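Local structure of hypothetical protein EF3068 (2B6C) at residues H49-K53 and E54-Q58; P13-A16 and A17-A21. The protein is of unknown function but is predicted to be a DNA alkylation repair enzyme, belonging to the all-helical AlkD-like family. All coordinates share one frame; numbering follows the deposited sequence.

Contact 1. Residues H49-K53 and E54-Q58. With SO4 (sulfate ion), chain D.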
ATOM      1  N   HIS B  49       3.528   8.751  -5.992  1.00 15.88           N
ATOM      2  CA  HIS B  49       3.604   8.683  -4.502  1.00 15.55           C
ATOM      3  C   HIS B  49       4.566   9.682  -3.889  1.00 15.75           C
ATOM      4  O   HIS B  49       4.416  10.052  -2.709  1.00 15.14           O
ATOM      5  CB  HIS B  49       4.024   7.289  -4.046  1.00 15.32           C
ATOM      6  CG  HIS B  49       3.125   6.206  -4.546  1.00 19.20           C
ATOM      7  ND1 HIS B  49       3.507   5.315  -5.526  1.00 21.00           N
ATOM      8  CD2 HIS B  49       1.860   5.877  -4.213  1.00 20.55           C
ATOM      9  CE1 HIS B  49       2.513   4.490  -5.784  1.00 17.73           C
ATOM     10  NE2 HIS B  49       1.498   4.813  -5.005  1.00 21.73           N
ATOM     11  N   THR B  50       5.544  10.122  -4.687  1.00 15.16           N
ATOM     12  CA  THR B  50       6.594  11.021  -4.193  1.00 15.11           C
ATOM     13  C   THR B  50       6.246  12.511  -4.396  1.00 15.90           C
ATOM     14  O   THR B  50       6.917  13.392  -3.860  1.00 16.02           O
ATOM     15  CB  THR B  50       8.019  10.694  -4.826  1.00 15.01           C
ATOM     16  OG1 THR B  50       8.110  11.221  -6.151  1.00 13.47           O
ATOM     17  CG2 THR B  50       8.310   9.189  -4.860  1.00 12.88           C
ATOM     18  N   TRP B  51       5.222  12.787  -5.193  1.00 16.17           N
ATOM     19  CA  TRP B  51       4.853  14.161  -5.512  1.00 16.24           C
ATOM     20  C   TRP B  51       4.244  14.860  -4.309  1.00 15.98           C
ATOM     21  O   TRP B  51       3.490  14.240  -3.555  1.00 15.31           O
ATOM     22  CB  TRP B  51       3.862  14.262  -6.688  1.00 15.75           C
ATOM     23  CG  TRP B  51       4.338  13.680  -7.996  1.00 16.34           C
ATOM     24  CD1 TRP B  51       5.651  13.473  -8.413  1.00 16.24           C
ATOM     25  CD2 TRP B  51       3.509  13.274  -9.085  1.00 15.82           C
ATOM     26  NE1 TRP B  51       5.658  12.913  -9.683  1.00 17.23           N
ATOM     27  CE2 TRP B  51       4.366  12.794 -10.119  1.00 16.76           C
ATOM     28  CE3 TRP B  51       2.123  13.224  -9.274  1.00 14.65           C
ATOM     29  CZ2 TRP B  51       3.868  12.281 -11.319  1.00 16.47           C
ATOM     30  CZ3 TRP B  51       1.640  12.729 -10.461  1.00 16.37           C
ATOM     31  CH2 TRP B  51       2.505  12.247 -11.463  1.00 15.03           C
ATOM     32  N   PRO B  52       4.556  16.167  -4.148  1.00 16.76           N
ATOM     33  CA  PRO B  52       3.828  16.980  -3.180  1.00 16.79           C
ATOM     34  C   PRO B  52       2.343  16.872  -3.497  1.00 17.11           C
ATOM     35  O   PRO B  52       1.959  16.638  -4.666  1.00 17.08           O
ATOM     36  CB  PRO B  52       4.363  18.387  -3.419  1.00 17.02           C
ATOM     37  CG  PRO B  52       5.788  18.141  -4.032  1.00 18.73           C
ATOM     38  CD  PRO B  52       5.587  16.935  -4.886  1.00 16.51           C
ATOM     39  N   LYS B  53       1.517  16.962  -2.462  1.00 17.27           N
ATOM     40  CA  LYS B  53       0.072  16.857  -2.617  1.00 17.06           C
ATOM     41  C   LYS B  53      -0.457  17.773  -3.728  1.00 18.01           C
ATOM     42  O   LYS B  53      -1.291  17.359  -4.535  1.00 16.61           O
ATOM     43  CB  LYS B  53      -0.636  17.168  -1.286  1.00 16.93           C
ATOM     44  CG  LYS B  53      -2.189  16.989  -1.308  1.00 16.51           C
ATOM     45  CD  LYS B  53      -2.650  15.572  -1.762  1.00 15.20           C
ATOM     46  CE  LYS B  53      -2.197  14.438  -0.829  1.00 14.08           C
ATOM     47  NZ  LYS B  53      -2.772  14.597   0.553  1.00 14.76           N
ATOM     48  N   GLU B  54       0.015  19.014  -3.763  1.00 19.13           N
ATOM     49  CA  GLU B  54      -0.486  19.973  -4.754  1.00 22.08           C
ATOM     50  C   GLU B  54      -0.180  19.499  -6.179  1.00 20.60           C
ATOM     51  O   GLU B  54      -1.042  19.573  -7.061  1.00 21.67           O
ATOM     52  CB  GLU B  54       0.090  21.374  -4.526  1.00 21.37           C
ATOM     53  CG  GLU B  54      -0.700  22.477  -5.272  1.00 26.21           C
ATOM     54  CD  GLU B  54      -0.077  23.885  -5.088  1.00 28.18           C
ATOM     55  OE1 GLU B  54       1.144  23.987  -4.790  1.00 36.70           O
ATOM     56  OE2 GLU B  54      -0.803  24.905  -5.256  1.00 37.00           O
ATOM     57  N   LYS B  55       1.036  19.001  -6.390  1.00 19.65           N
ATOM     58  CA  LYS B  55       1.414  18.462  -7.685  1.00 19.57           C
ATOM     59  C   LYS B  55       0.506  17.283  -8.056  1.00 18.18           C
ATOM     60  O   LYS B  55       0.046  17.215  -9.197  1.00 18.40           O
ATOM     61  CB  LYS B  55       2.909  18.082  -7.732  1.00 19.18           C
ATOM     62  CG  LYS B  55       3.344  17.573  -9.111  1.00 19.79           C
ATOM     63  CD  LYS B  55       4.840  17.277  -9.177  1.00 21.07           C
ATOM     64  CE  LYS B  55       5.184  16.628 -10.511  1.00 23.42           C
ATOM     65  NZ  LYS B  55       6.659  16.402 -10.619  1.00 24.75           N
ATOM     66  N   LEU B  56       0.247  16.372  -7.095  1.00 17.48           N
ATOM     67  CA  LEU B  56      -0.598  15.202  -7.328  1.00 16.37           C
ATOM     68  C   LEU B  56      -2.005  15.601  -7.796  1.00 16.80           C
ATOM     69  O   LEU B  56      -2.509  15.049  -8.773  1.00 16.78           O
ATOM     70  CB  LEU B  56      -0.660  14.276  -6.096  1.00 16.23           C
ATOM     71  CG  LEU B  56      -1.560  13.012  -6.177  1.00 16.87           C
ATOM     72  CD1 LEU B  56      -1.239  12.090  -7.388  1.00 11.89           C
ATOM     73  CD2 LEU B  56      -1.529  12.246  -4.862  1.00 15.12           C
ATOM     74  N   CYS B  57      -2.634  16.553  -7.109  1.00 16.35           N
ATOM     75  CA  CYS B  57      -3.959  17.052  -7.521  1.00 16.92           C
ATOM     76  C   CYS B  57      -3.934  17.712  -8.902  1.00 16.57           C
ATOM     77  O   CYS B  57      -4.856  17.535  -9.705  1.00 16.58           O
ATOM     78  CB  CYS B  57      -4.534  18.030  -6.476  1.00 16.63           C
ATOM     79  SG  CYS B  57      -4.711  17.238  -4.825  1.00 20.43           S
ATOM     80  N   GLN B  58      -2.883  18.474  -9.169  1.00 16.05           N
ATOM     81  CA  GLN B  58      -2.734  19.127 -10.454  1.00 17.25           C
ATOM     82  C   GLN B  58      -2.528  18.154 -11.597  1.00 15.97           C
ATOM     83  O   GLN B  58      -2.971  18.401 -12.709  1.00 16.98           O
ATOM     84  CB  GLN B  58      -1.577  20.126 -10.413  1.00 17.75           C
ATOM     85  CG  GLN B  58      -1.929  21.444  -9.715  1.00 23.33           C
ATOM     86  CD  GLN B  58      -0.682  22.283  -9.442  1.00 28.75           C
ATOM     87  OE1 GLN B  58       0.454  21.768  -9.429  1.00 32.52           O
ATOM     88  NE2 GLN B  58      -0.882  23.570  -9.218  1.00 31.67           N
TER
HETATM   89  S   SO4 D 404       4.145  17.971   0.520  1.00 50.98           S
HETATM   90  O1  SO4 D 404       5.239  18.357  -0.383  1.00 52.89           O
HETATM   91  O2  SO4 D 404       4.248  18.806   1.708  1.00 52.06           O
HETATM   92  O3  SO4 D 404       4.358  16.555   0.814  1.00 52.55           O
HETATM   93  O4  SO4 D 404       2.793  18.194   0.005  1.00 48.67           O
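Lys55 lays its aliphatic chain over one face of the Trp51 indole, four residues back, where the loop after helix 34-48 turns into helix 53-65. Lys55 CE sits 3.7 Å from the centroid of the Trp51 five-membered ring, almost on the ring normal, a CH-pi contact; Lys55 NZ follows 4.0 Å from the same centroid, a cation-pi contact 27° off the normal. With CG anti to the backbone N (chi1 -177°) and every later torsion extended, the chain runs straight back from the helix to the ring. Lysine suits this place, its methylenes matching the flat carbon surface while the ammonium stays near the pi cloud. The indole N-H of Trp51 is bonded to Glu47.

Apolar packing uses another part of the ring: Trp51 CE3 lies 4.0 Å from Leu56 CD1, with Leu56 CA near the ring plane at the edge. Beyond, Leu56 touches Asn82, Arg85 and Phe86.

Backbone bonds begin the helix. Leu56 N donates to Pro52 O at 3.0 Å and Cys57 N to Lys53 O at 3.0 Å. Proline suits the N-cap: no helix carbonyl lies behind its nitrogen, so the missing N-H costs nothing, while Pro52 O still accepts. Cys57 SG, carrying a covalently attached beta-mercaptoethanol, lies 4.1 Å from Lys53 CD. The bent Lys53 side chain takes its ammonium to Glu90 and the carbonyl of Arg85.

Lys53 N donates to O4 of a sulfate, probably from the crystallisation liquor, at 3.0 Å. Sulfate O1 is 3.2 Å from Pro52 CB. Lys53 N of the second subunit binds the same ion. The anion's charge would thus be stabilised by two Lys53 N-H groups, one from each helix start, and probably by both helix dipoles.

Contact 2. Residues P13-A16 and A17-A21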
ATOM      1  N   PRO B  13      -5.164   3.442 -34.300  1.00 25.13           N
ATOM      2  CA  PRO B  13      -6.445   3.808 -34.911  1.00 23.82           C
ATOM      3  C   PRO B  13      -7.458   2.678 -34.983  1.00 22.94           C
ATOM      4  O   PRO B  13      -8.663   2.927 -34.820  1.00 22.23           O
ATOM      5  CB  PRO B  13      -6.058   4.256 -36.333  1.00 24.04           C
ATOM      6  CG  PRO B  13      -4.618   4.499 -36.286  1.00 24.53           C
ATOM      7  CD  PRO B  13      -4.036   3.639 -35.227  1.00 24.15           C
ATOM      8  N   GLU B  14      -6.991   1.454 -35.223  1.00 21.40           N
ATOM      9  CA  GLU B  14      -7.908   0.327 -35.360  1.00 21.27           C
ATOM     10  C   GLU B  14      -8.472  -0.112 -34.004  1.00 19.78           C
ATOM     11  O   GLU B  14      -9.667  -0.385 -33.867  1.00 18.56           O
ATOM     12  CB  GLU B  14      -7.241  -0.837 -36.102  1.00 21.83           C
ATOM     13  CG  GLU B  14      -6.995  -0.548 -37.610  1.00 27.80           C
ATOM     14  CD  GLU B  14      -7.297  -1.760 -38.534  1.00 35.36           C
ATOM     15  OE1 GLU B  14      -8.025  -2.689 -38.090  1.00 38.56           O
ATOM     16  OE2 GLU B  14      -6.819  -1.780 -39.705  1.00 35.87           O
ATOM     17  N   THR B  15      -7.597  -0.180 -33.002  1.00 18.24           N
ATOM     18  CA  THR B  15      -8.021  -0.539 -31.654  1.00 17.02           C
ATOM     19  C   THR B  15      -8.869   0.590 -31.051  1.00 17.16           C
ATOM     20  O   THR B  15      -9.836   0.335 -30.338  1.00 18.27           O
ATOM     21  CB  THR B  15      -6.793  -0.885 -30.767  1.00 16.71           C
ATOM     22  OG1 THR B  15      -6.034  -1.935 -31.403  1.00 18.27           O
ATOM     23  CG2 THR B  15      -7.237  -1.340 -29.388  1.00 14.68           C
ATOM     24  N   ALA B  16      -8.513   1.835 -31.354  1.00 16.69           N
ATOM     25  CA  ALA B  16      -9.258   2.994 -30.866  1.00 17.17           C
ATOM     26  C   ALA B  16     -10.701   2.973 -31.376  1.00 16.99           C
ATOM     27  O   ALA B  16     -11.611   3.224 -30.620  1.00 18.10           O
ATOM     28  CB  ALA B  16      -8.560   4.320 -31.258  1.00 15.79           C
ATOM     29  N   ALA B  17     -10.893   2.676 -32.658  1.00 17.59           N
ATOM     30  CA  ALA B  17     -12.223   2.565 -33.255  1.00 17.45           C
ATOM     31  C   ALA B  17     -13.090   1.567 -32.512  1.00 17.49           C
ATOM     32  O   ALA B  17     -14.267   1.820 -32.306  1.00 17.78           O
ATOM     33  CB  ALA B  17     -12.117   2.170 -34.721  1.00 16.99           C
ATOM     34  N   LYS B  18     -12.508   0.419 -32.154  1.00 17.84           N
ATOM     35  CA  LYS B  18     -13.228  -0.631 -31.412  1.00 17.78           C
ATOM     36  C   LYS B  18     -13.569  -0.240 -29.997  1.00 16.90           C
ATOM     37  O   LYS B  18     -14.675  -0.503 -29.558  1.00 16.33           O
ATOM     38  CB  LYS B  18     -12.449  -1.950 -31.376  1.00 18.15           C
ATOM     39  CG  LYS B  18     -12.303  -2.600 -32.749  1.00 21.73           C
ATOM     40  CD  LYS B  18     -11.270  -3.709 -32.723  1.00 26.23           C
ATOM     41  CE  LYS B  18     -11.368  -4.506 -34.038  1.00 31.41           C
ATOM     42  NZ  LYS B  18     -10.123  -5.301 -34.269  1.00 34.68           N
HETATM   43  N   MSE B  19     -12.617   0.373 -29.288  1.00 16.33           N
HETATM   44  CA  MSE B  19     -12.860   0.856 -27.929  1.00 17.34           C
HETATM   45  C   MSE B  19     -13.895   1.968 -27.906  1.00 15.29           C
HETATM   46  O   MSE B  19     -14.771   2.005 -27.027  1.00 14.81           O
HETATM   47  CB  MSE B  19     -11.553   1.319 -27.294  1.00 16.27           C
HETATM   48  CG  MSE B  19     -10.604   0.178 -27.019  1.00 19.49           C
HETATM   49 SE   MSE B  19      -8.830   0.773 -26.453  0.85 24.77          SE
HETATM   50  CE  MSE B  19      -9.320   1.191 -24.503  1.00 13.54           C
ATOM     51  N   SER B  20     -13.800   2.863 -28.883  1.00 13.93           N
ATOM     52  CA  SER B  20     -14.743   3.949 -29.012  1.00 13.69           C
ATOM     53  C   SER B  20     -16.157   3.433 -29.234  1.00 13.51           C
ATOM     54  O   SER B  20     -17.087   3.913 -28.602  1.00 12.97           O
ATOM     55  CB  SER B  20     -14.364   4.847 -30.184  1.00 13.49           C
ATOM     56  OG  SER B  20     -15.323   5.869 -30.291  1.00 16.18           O
ATOM     57  N   ALA B  21     -16.304   2.460 -30.140  1.00 13.59           N
ATOM     58  CA  ALA B  21     -17.608   1.884 -30.500  1.00 13.47           C
ATOM     59  C   ALA B  21     -18.289   1.247 -29.290  1.00 14.25           C
ATOM     60  O   ALA B  21     -19.502   1.378 -29.075  1.00 15.23           O
ATOM     61  CB  ALA B  21     -17.433   0.848 -31.667  1.00 12.63           C
TER
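Ala16, Ala17 and Thr15 carry most of this contact within the first turns of helix 13-22. Ala16 is buried, and Ser20 N donates to Ala16 O at 2.8 Å; its small methyl, packed against Phe29, is consistent with a close approach of the helix to that loop. Ala17, on an exposed side, places CB 3.5 Å from Pro13 O, while its N-H bonds to that same oxygen. Proline suits the first turn, where its missing N-H costs the helix no bond.

Thr15 works through both backbone and side chain. Met19 N donates to Thr15 O at 3.0 Å, and the methyl Thr15 CG2 lies 4.0 Å from Met19 SE, the residue being a selenomethionine here. CG2 is anti to the backbone N because chi1 is -56° for OG1, which turns the methyl along the helix to meet the residue one turn on. The branched threonine thus offers an apolar arm to its neighbour, and the long, flexible Met19 chain, bent at its last torsion, can meet both that methyl and Phe29. The backbone N-H of Thr15 is bonded by Asn12 OD1 just before the helix. The Lys18 N-H to Glu14 O bond, at 3.4 Å, is weak.

Against the following loop, Thr15 touches Pro33, Ala16 and Met19 touch Phe29, and Ser20 touches His25, so the helix rests on the loop that leads to helix 34-48.

How the contacts relate
From the N terminus the chain meets contact 2 first, in helix 13-22, then passes through a loop into helix 34-48, and reaches contact 1 where the loop from 49 onward enters helix 53-65. The two lie in series, neither nesting nor crossing, and neither closes a long loop, since in each the two segments follow one another without a gap. The centres of contacts 1 and 2 are about 32 Å apart and the nearest atoms of contacts 1 and 2 about 21 Å, so they do not touch. Contact 2 lies within a helix that packs on the loop before helix 34-48, and contact 1 fastens the turn after it; together they flank that helix along the chain. Contact 1 alone reaches the second subunit.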